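Local coordinates for protein flagellin (Burkholderia pseudomallei, PDB 4CFI) that probably polymerises as the building block of the bacterial flagellar filament, the helical propeller of swimming cells, and is a target of the immune response, at residues V235-D238 with N239-T243; K66-D70 with G71-T75. All blocks are in the same frame, centred on the assembly; numbering follows the deposited sequence.

Interaction 1. Residues V235-D238 with N239-T243; sequences VSID and NALAT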
ATOM      1  N   VAL A 235       1.276   4.033  -0.909  1.00 10.05           N
ATOM      2  CA  VAL A 235       0.656   2.834  -0.337  1.00 10.35           C
ATOM      3  C   VAL A 235       1.723   1.834   0.073  1.00  9.74           C
ATOM      4  O   VAL A 235       1.678   1.284   1.171  1.00 10.56           O
ATOM      5  CB  VAL A 235      -0.279   2.128  -1.363  1.00 13.62           C
ATOM      6  CG1 VAL A 235      -0.733   0.749  -0.872  1.00 13.47           C
ATOM      7  CG2 VAL A 235      -1.454   3.018  -1.725  1.00 14.74           C
ATOM      8  N   SER A 236       2.673   1.580  -0.813  1.00 10.23           N
ATOM      9  CA  SER A 236       3.721   0.611  -0.539  1.00 10.15           C
ATOM     10  C   SER A 236       4.522   0.982   0.695  1.00 10.13           C
ATOM     11  O   SER A 236       4.822   0.109   1.522  1.00 10.09           O
ATOM     12  CB  SER A 236       4.648   0.482  -1.744  1.00 10.47           C
ATOM     13  OG  SER A 236       5.567  -0.592  -1.587  1.00 10.76           O
ATOM     14  N   ILE A 237       4.889   2.259   0.832  1.00 10.32           N
ATOM     15  CA  ILE A 237       5.635   2.714   2.002  1.00 10.28           C
ATOM     16  C   ILE A 237       4.789   2.628   3.274  1.00 10.58           C
ATOM     17  O   ILE A 237       5.303   2.245   4.331  1.00 10.83           O
ATOM     18  CB  ILE A 237       6.191   4.143   1.799  1.00 10.33           C
ATOM     19  CG1 ILE A 237       7.274   4.150   0.701  1.00 11.14           C
ATOM     20  CG2 ILE A 237       6.711   4.727   3.117  1.00 11.45           C
ATOM     21  CD1 ILE A 237       8.519   3.377   1.066  1.00 10.96           C
ATOM     22  N   ASP A 238       3.509   2.999   3.204  1.00 10.51           N
ATOM     23  CA  ASP A 238       2.645   2.813   4.367  1.00  9.60           C
ATOM     24  C   ASP A 238       2.709   1.345   4.852  1.00  8.87           C
ATOM     25  O   ASP A 238       2.819   1.066   6.054  1.00  9.79           O
ATOM     26  CB  ASP A 238       1.191   3.221   4.067  1.00 10.33           C
ATOM     27  CG  ASP A 238       0.971   4.730   4.035  1.00 12.33           C
ATOM     28  OD1 ASP A 238       1.842   5.508   4.483  1.00 15.17           O
ATOM     29  OD2 ASP A 238      -0.113   5.118   3.552  1.00 14.43           O
ATOM     30  N   ASN A 239       2.646   0.411   3.907  1.00  8.40           N
ATOM     31  CA  ASN A 239       2.690  -1.010   4.237  1.00  7.82           C
ATOM     32  C   ASN A 239       4.042  -1.449   4.767  1.00  7.73           C
ATOM     33  O   ASN A 239       4.117  -2.220   5.713  1.00  8.21           O
ATOM     34  CB  ASN A 239       2.276  -1.839   3.026  1.00  8.05           C
ATOM     35  CG  ASN A 239       0.801  -1.685   2.704  1.00  8.62           C
ATOM     36  OD1 ASN A 239       0.045  -1.037   3.445  1.00  9.62           O
ATOM     37  ND2 ASN A 239       0.382  -2.258   1.612  1.00  8.21           N
ATOM     38  N   ALA A 240       5.115  -0.973   4.152  1.00  8.27           N
ATOM     39  CA  ALA A 240       6.461  -1.300   4.623  1.00  8.04           C
ATOM     40  C   ALA A 240       6.687  -0.776   6.042  1.00  8.00           C
ATOM     41  O   ALA A 240       7.263  -1.471   6.880  1.00  8.30           O
ATOM     42  CB  ALA A 240       7.504  -0.742   3.671  1.00  8.61           C
ATOM     43  N   LEU A 241       6.259   0.451   6.314  1.00  8.75           N
ATOM     44  CA  LEU A 241       6.381   1.018   7.657  1.00  9.34           C
ATOM     45  C   LEU A 241       5.586   0.219   8.683  1.00  9.01           C
ATOM     46  O   LEU A 241       6.045   0.050   9.803  1.00 10.47           O
ATOM     47  CB  LEU A 241       6.013   2.513   7.708  1.00 10.97           C
ATOM     48  CG  LEU A 241       7.125   3.436   7.194  1.00 13.38           C
ATOM     49  CD1 LEU A 241       6.564   4.822   6.923  1.00 15.13           C
ATOM     50  CD2 LEU A 241       8.285   3.497   8.178  1.00 15.06           C
ATOM     51  N   ALA A 242       4.387  -0.240   8.320  1.00  8.90           N
ATOM     52  CA  ALA A 242       3.624  -1.095   9.208  1.00  9.08           C
ATOM     53  C   ALA A 242       4.380  -2.385   9.519  1.00  9.10           C
ATOM     54  O   ALA A 242       4.412  -2.820  10.681  1.00 11.20           O
ATOM     55  CB  ALA A 242       2.257  -1.407   8.613  1.00  9.81           C
ATOM     56  N   THR A 243       4.983  -3.000   8.503  1.00  9.34           N
ATOM     57  CA  THR A 243       5.791  -4.205   8.714  1.00  9.53           C
ATOM     58  C   THR A 243       6.954  -3.951   9.673  1.00  9.58           C
ATOM     59  O   THR A 243       7.195  -4.729  10.612  1.00 10.59           O
ATOM     60  CB  THR A 243       6.289  -4.762   7.363  1.00 10.27           C
ATOM     61  OG1 THR A 243       5.160  -5.097   6.549  1.00 11.35           O
ATOM     62  CG2 THR A 243       7.182  -5.965   7.547  1.00 11.73           C
TER
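V235 to N239, S236 to A240, I237 to L241 and D238 to A242 are joined by successive i to i+4 backbone hydrogen bonds, the regular alpha-helical ladder within helix 227-257; the I237 O to L241 N bond is 2.8 Å long with an angle of 169° at the hydrogen. The side chains divide between faces of this helix. I237 and L241, one turn apart, touch through a single methyl each, CG2 of I237 lying 3.8 Å from CD1 of L241. With chi1 of I237 at -67°, CG1 lies beside the backbone N, and the other branch, CG2, lies beside the carbonyl carbon, where it meets L241. Both residues rest on L20 of helix 2-31. On another face V235 and N239 run side by side, an apolar-to-amide packing with V235 CG1 4.1 Å from N239 ND2. That amide nitrogen donates to the carbonyls of G103 and M105, while S236 OG is bonded to Q217 O and G103 N. D238 OD1 forms a salt bridge with R24. The chemistry thus sorts by face: the I237 and L241 side chains pack against helix 2-31, a charge pair ties the same two helices, and amide and hydroxyl groups bond the helix to the loops that carry G103, M105 and Q217.

Interaction 2. Residues K66-D70 with G71-T75; sequences KNILD and GSAGT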
ATOM      1  N   LYS A  66      27.165 -11.963  11.924  1.00 14.09           N
ATOM      2  CA  LYS A  66      26.023 -12.762  11.474  1.00 13.82           C
ATOM      3  C   LYS A  66      24.826 -11.873  11.141  1.00 11.84           C
ATOM      4  O   LYS A  66      24.352 -11.114  11.991  1.00 11.09           O
ATOM      5  CB  LYS A  66      25.646 -13.764  12.548  1.00 16.75           C
ATOM      6  CG  LYS A  66      26.839 -14.579  13.030  1.00 20.21           C
ATOM      7  CD  LYS A  66      27.580 -15.274  11.888  1.00 23.09           C
ATOM      8  CE  LYS A  66      28.518 -16.368  12.382  1.00 25.98           C
ATOM      9  NZ  LYS A  66      29.718 -15.867  13.109  1.00 29.66           N
ATOM     10  N   ASN A  67      24.339 -11.956   9.903  1.00 10.83           N
ATOM     11  CA  ASN A  67      23.210 -11.112   9.469  1.00  9.33           C
ATOM     12  C   ASN A  67      21.963 -11.390  10.292  1.00  9.23           C
ATOM     13  O   ASN A  67      21.647 -12.539  10.621  1.00 11.48           O
ATOM     14  CB  ASN A  67      22.880 -11.338   7.990  1.00  9.51           C
ATOM     15  CG  ASN A  67      23.707 -10.467   7.061  1.00  9.48           C
ATOM     16  OD1 ASN A  67      24.647  -9.791   7.490  1.00 10.20           O
ATOM     17  ND2 ASN A  67      23.359 -10.473   5.785  1.00  9.70           N
ATOM     18  N   ILE A  68      21.233 -10.329  10.626  1.00  9.02           N
ATOM     19  CA  ILE A  68      20.014 -10.478  11.441  1.00 10.22           C
ATOM     20  C   ILE A  68      18.743  -9.866  10.822  1.00  9.06           C
ATOM     21  O   ILE A  68      17.658 -10.114  11.352  1.00  9.81           O
ATOM     22  CB  ILE A  68      20.200 -10.022  12.902  1.00 12.47           C
ATOM     23  CG1 ILE A  68      20.626  -8.572  12.943  1.00 12.44           C
ATOM     24  CG2 ILE A  68      21.202 -10.926  13.632  1.00 13.98           C
ATOM     25  CD1 ILE A  68      20.737  -8.042  14.359  0.50 11.01           C
ATOM     26  N   LEU A  69      18.843  -9.098   9.719  1.00  8.36           N
ATOM     27  CA  LEU A  69      17.647  -8.469   9.127  1.00  9.15           C
ATOM     28  C   LEU A  69      17.354  -8.907   7.691  1.00  8.80           C
ATOM     29  O   LEU A  69      16.492  -8.313   7.043  1.00 10.13           O
ATOM     30  CB  LEU A  69      17.723  -6.938   9.198  1.00  9.44           C
ATOM     31  CG  LEU A  69      17.620  -6.302  10.577  1.00  9.27           C
ATOM     32  CD1 LEU A  69      17.655  -4.779  10.464  1.00  9.98           C
ATOM     33  CD2 LEU A  69      16.370  -6.769  11.317  1.00  9.80           C
ATOM     34  N   ASP A  70      17.992  -9.972   7.216  1.00  9.93           N
ATOM     35  CA  ASP A  70      17.699 -10.509   5.890  1.00 10.87           C
ATOM     36  C   ASP A  70      16.919 -11.825   5.931  1.00 10.75           C
ATOM     37  O   ASP A  70      16.818 -12.488   4.913  1.00 12.48           O
ATOM     38  CB  ASP A  70      18.992 -10.650   5.068  1.00 10.82           C
ATOM     39  CG  ASP A  70      19.926 -11.701   5.587  1.00 11.09           C
ATOM     40  OD1 ASP A  70      19.618 -12.313   6.632  1.00 11.99           O
ATOM     41  OD2 ASP A  70      20.996 -11.892   4.951  1.00 12.32           O
ATOM     42  N   GLY A  71      16.344 -12.162   7.086  1.00 11.51           N
ATOM     43  CA  GLY A  71      15.584 -13.397   7.267  1.00 13.24           C
ATOM     44  C   GLY A  71      16.445 -14.596   7.635  1.00 14.23           C
ATOM     45  O   GLY A  71      15.935 -15.627   8.095  1.00 19.00           O
ATOM     46  N   SER A  72      17.760 -14.470   7.498  1.00 14.49           N
ATOM     47  CA  SER A  72      18.640 -15.627   7.625  1.00 16.19           C
ATOM     48  C   SER A  72      18.906 -16.058   9.066  1.00 16.18           C
ATOM     49  O   SER A  72      19.370 -17.184   9.290  1.00 21.07           O
ATOM     50  CB  SER A  72      19.971 -15.409   6.884  1.00 14.37           C
ATOM     51  OG  SER A  72      20.780 -14.432   7.507  1.00 15.96           O
ATOM     52  N   ALA A  73      18.613 -15.195  10.037  1.00 14.43           N
ATOM     53  CA  ALA A  73      18.833 -15.535  11.449  1.00 14.86           C
ATOM     54  C   ALA A  73      17.783 -16.502  11.998  1.00 16.27           C
ATOM     55  O   ALA A  73      18.029 -17.185  12.992  1.00 20.22           O
ATOM     56  CB  ALA A  73      18.908 -14.278  12.308  1.00 15.26           C
ATOM     57  N   GLY A  74      16.620 -16.565  11.358  1.00 16.14           N
ATOM     58  CA  GLY A  74      15.551 -17.458  11.782  1.00 17.62           C
ATOM     59  C   GLY A  74      14.940 -17.039  13.100  1.00 17.65           C
ATOM     60  O   GLY A  74      14.780 -15.857  13.385  1.00 18.75           O
ATOM     61  N   THR A  75      14.576 -18.027  13.906  1.00 17.82           N
ATOM     62  CA  THR A  75      14.050 -17.781  15.246  1.00 16.78           C
ATOM     63  C   THR A  75      15.148 -18.056  16.249  1.00 17.42           C
ATOM     64  O   THR A  75      15.694 -19.155  16.274  1.00 22.25           O
ATOM     65  CB  THR A  75      12.814 -18.660  15.529  1.00 19.12           C
ATOM     66  OG1 THR A  75      11.817 -18.390  14.531  1.00 21.65           O
ATOM     67  CG2 THR A  75      12.241 -18.357  16.899  1.00 22.05           C
TER
HETATM   68  O   HOH W   1      17.089 -12.556  10.038  1.00 17.72           O
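D70 and S72 meet through one carboxylate oxygen: OD1 of D70 accepts from OG of S72 at 2.6 Å and from N of S72 at 3.0 Å. The bond from the backbone N of the residue two places on makes this an Asx turn, with the S72 hydroxyl as second donor to the same oxygen. The hydroxyl uses the syn lone pair of OD1, whereas the backbone N-H comes from above the carboxylate plane. This double grip depends on chi1 of D70, 68°, which places CG between the backbone N and the carbonyl carbon and folds the carboxylate back over the chain that follows. The other oxygen, OD2, takes a nearly straight bond from ND2 of N67 (2.9 Å, 172°), arriving well above the carboxylate plane although OD2 lies almost in the amide plane of N67. The same ND2 is also bonded to S59 O.

G71, between the two polar residues, takes a positive phi and has no CB beside the D70 carbonyl oxygen. It starts a type I beta turn whose own bond, G74 N to G71 O, is weak. A73 directs its methyl back to residues 66-70, CB lying 3.7 Å from N67 O, while a water accepts from A73 N and donates weakly to I68 O. Three donors thus share the D70 carboxylate, which would probably favour its ionised form; those on OD1 fix the chain from D70 to S72 where the type I turn begins.

Overall arrangement
Interaction 2 comes first along the chain, in the turn between strands 66-67 and 74-79, and interaction 1 follows much later, in the first half of helix 227-257. Their centres are 21 Å apart and their nearest atoms about 9 Å, without touching. Helix 2-31 is their common neighbour: it packs against I237 and L241 of interaction 1 and, nearer its N-terminal end, against I68 and L69 of interaction 2. The centre of interaction 1 is about 6 Å, and that of interaction 2 about 25 Å, from the centre of the chain. N- and C-terminal parts of the sequence are therefore brought together on one helix, consistent with the helical D1 core of flagellins.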